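YuaD protein (Bacillus subtilis, PDB 1ORU) is of unknown function but carries a MOSC domain, a family generally linked to molybdenum and pyridoxal phosphate binding. Local coordinates at the interface of chains A and B. Residues are numbered along the deposited sequence; one frame, centred on the assembly and turned at random. Chains: chain A/B, yuaD protein.

The interface of chains A and B. Residues chain A 5, 114, 116, 182; chain B 56-57.
B:Met56 reaches across to chain A and meets A:His182, A:Ile116, A:Arg114 and A:Trp5 with successive atoms of its side chain. It is present as selenomethionine, the form commonly introduced for phasing, and sits in a loop. The four chain A residues belong to strands 5-17, 114-116 and 178-184.

Two contacts are of the CH-pi kind. The terminal methyl CE of B:Met56 points onto the middle of the six-membered ring of A:Trp5, 3.4 Å from its centroid. All six carbons of that ring lie at similar distances from the methyl. Nearer the backbone, CB of B:Met56 sits over the centre of the A:His182 imidazole, 3.6 Å from its centroid. The edge of this imidazole faces the backbone O of A:Arg114 within chain A.

The remaining contacts are van der Waals packing. The selenium SE of B:Met56 lies over one face of the A:Arg114 guanidinium, towards its rim, with NE of A:Arg114 at 3.8 Å. The arginine chain runs roughly perpendicular to the methionine. CD1 of A:Ile116 touches CG of B:Met56 at 3.8 Å. Within chain B, the ring of B:Phe57 backs the same CG with one face, and its CE1 lies 4.3 Å from CD1 of A:Ile116.

A bend at chi2 (-73°) of B:Met56 sets SE over the arginine, and one at chi3 (-59°) brings CE to the tryptophan face, with CB of A:His182 still close to the methyl. The patch hides 189 Å² in all, 104 Å² of it on B:Met56. Its symmetry twin repeats the contact with the chains exchanged. The pair probably helps to hold the two-fold dimer of the deposited assembly together, if that dimer is the biological form.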
ATOM      1  N   TRP A   5      13.081   4.904   9.062  1.00 52.22           N
ATOM      2  CA  TRP A   5      13.522   4.831   7.675  1.00 46.43           C
ATOM      3  C   TRP A   5      15.009   4.502   7.607  1.00 45.12           C
ATOM      4  O   TRP A   5      15.837   5.375   7.848  1.00 45.71           O
ATOM      5  CB  TRP A   5      13.290   6.179   6.973  1.00 43.65           C
ATOM      6  CG  TRP A   5      11.855   6.532   6.761  1.00 37.53           C
ATOM      7  CD1 TRP A   5      11.169   7.582   7.315  1.00 36.63           C
ATOM      8  CD2 TRP A   5      10.913   5.811   5.970  1.00 33.39           C
ATOM      9  NE1 TRP A   5       9.851   7.549   6.918  1.00 33.96           N
ATOM     10  CE2 TRP A   5       9.670   6.472   6.089  1.00 33.48           C
ATOM     11  CE3 TRP A   5      10.996   4.666   5.169  1.00 30.56           C
ATOM     12  CZ2 TRP A   5       8.519   6.023   5.439  1.00 29.53           C
ATOM     13  CZ3 TRP A   5       9.855   4.222   4.527  1.00 29.52           C
ATOM     14  CH2 TRP A   5       8.633   4.898   4.664  1.00 28.43           C
ATOM     15  N   ARG A 114      10.291   2.710   0.205  1.00 12.27           N
ATOM     16  CA  ARG A 114      10.421   3.345  -1.102  1.00 11.15           C
ATOM     17  C   ARG A 114      11.718   2.932  -1.776  1.00 11.70           C
ATOM     18  O   ARG A 114      12.725   2.706  -1.104  1.00 12.91           O
ATOM     19  CB  ARG A 114      10.439   4.870  -0.958  1.00 13.06           C
ATOM     20  CG  ARG A 114       9.099   5.545  -1.058  1.00 12.08           C
ATOM     21  CD  ARG A 114       8.237   5.315   0.163  1.00 15.24           C
ATOM     22  NE  ARG A 114       7.115   6.245   0.134  1.00 12.63           N
ATOM     23  CZ  ARG A 114       6.399   6.595   1.194  1.00 15.69           C
ATOM     24  NH1 ARG A 114       6.678   6.083   2.390  1.00 15.12           N
ATOM     25  NH2 ARG A 114       5.418   7.481   1.060  1.00 13.68           N
ATOM     26  N   ILE A 116      14.014   4.434  -4.812  1.00 10.12           N
ATOM     27  CA  ILE A 116      14.188   5.606  -5.658  1.00 11.28           C
ATOM     28  C   ILE A 116      15.364   5.498  -6.625  1.00 10.00           C
ATOM     29  O   ILE A 116      16.458   5.071  -6.250  1.00 11.24           O
ATOM     30  CB  ILE A 116      14.344   6.859  -4.773  1.00 11.89           C
ATOM     31  CG1 ILE A 116      13.149   6.953  -3.818  1.00 13.76           C
ATOM     32  CG2 ILE A 116      14.441   8.115  -5.636  1.00 12.47           C
ATOM     33  CD1 ILE A 116      13.147   8.198  -2.947  1.00 16.38           C
ATOM     34  N   HIS A 182      14.602   2.965   0.850  1.00 14.17           N
ATOM     35  CA  HIS A 182      14.214   3.540   2.132  1.00 15.97           C
ATOM     36  C   HIS A 182      13.322   2.481   2.767  1.00 18.52           C
ATOM     37  O   HIS A 182      12.129   2.378   2.453  1.00 16.15           O
ATOM     38  CB  HIS A 182      13.453   4.848   1.913  1.00 15.05           C
ATOM     39  CG  HIS A 182      14.264   5.901   1.223  1.00 15.44           C
ATOM     40  ND1 HIS A 182      14.967   6.869   1.907  1.00 16.54           N
ATOM     41  CD2 HIS A 182      14.528   6.101  -0.089  1.00 14.83           C
ATOM     42  CE1 HIS A 182      15.631   7.620   1.045  1.00 16.73           C
ATOM     43  NE2 HIS A 182      15.383   7.173  -0.174  1.00 17.00           N
TER
HETATM   44  N   MSE B  56      11.597  11.163   2.174  1.00 17.53           N
HETATM   45  CA  MSE B  56      12.536  10.799   1.122  1.00 18.25           C
HETATM   46  C   MSE B  56      12.348  11.686  -0.112  1.00 17.68           C
HETATM   47  O   MSE B  56      13.098  11.584  -1.080  1.00 19.15           O
HETATM   48  CB  MSE B  56      12.418   9.307   0.753  1.00 18.01           C
HETATM   49  CG  MSE B  56      11.083   8.847   0.172  1.00 19.44           C
HETATM   50 SE   MSE B  56       9.627   8.752   1.443  0.87 19.65          SE
HETATM   51  CE  MSE B  56      10.375   7.487   2.707  1.00 20.85           C
ATOM     52  N   PHE B  57      11.359  12.572  -0.060  1.00 17.24           N
ATOM     53  CA  PHE B  57      11.095  13.498  -1.162  1.00 17.51           C
ATOM     54  C   PHE B  57      11.259  14.917  -0.628  1.00 19.34           C
ATOM     55  O   PHE B  57      11.065  15.157   0.567  1.00 19.82           O
ATOM     56  CB  PHE B  57       9.661  13.337  -1.668  1.00 16.75           C
ATOM     57  CG  PHE B  57       9.341  11.965  -2.175  1.00 14.44           C
ATOM     58  CD1 PHE B  57       9.840  11.527  -3.402  1.00 14.22           C
ATOM     59  CD2 PHE B  57       8.527  11.111  -1.434  1.00 15.39           C
ATOM     60  CE1 PHE B  57       9.533  10.259  -3.889  1.00 14.62           C
ATOM     61  CE2 PHE B  57       8.208   9.837  -1.909  1.00 12.54           C
ATOM     62  CZ  PHE B  57       8.712   9.411  -3.142  1.00 15.61           C
TER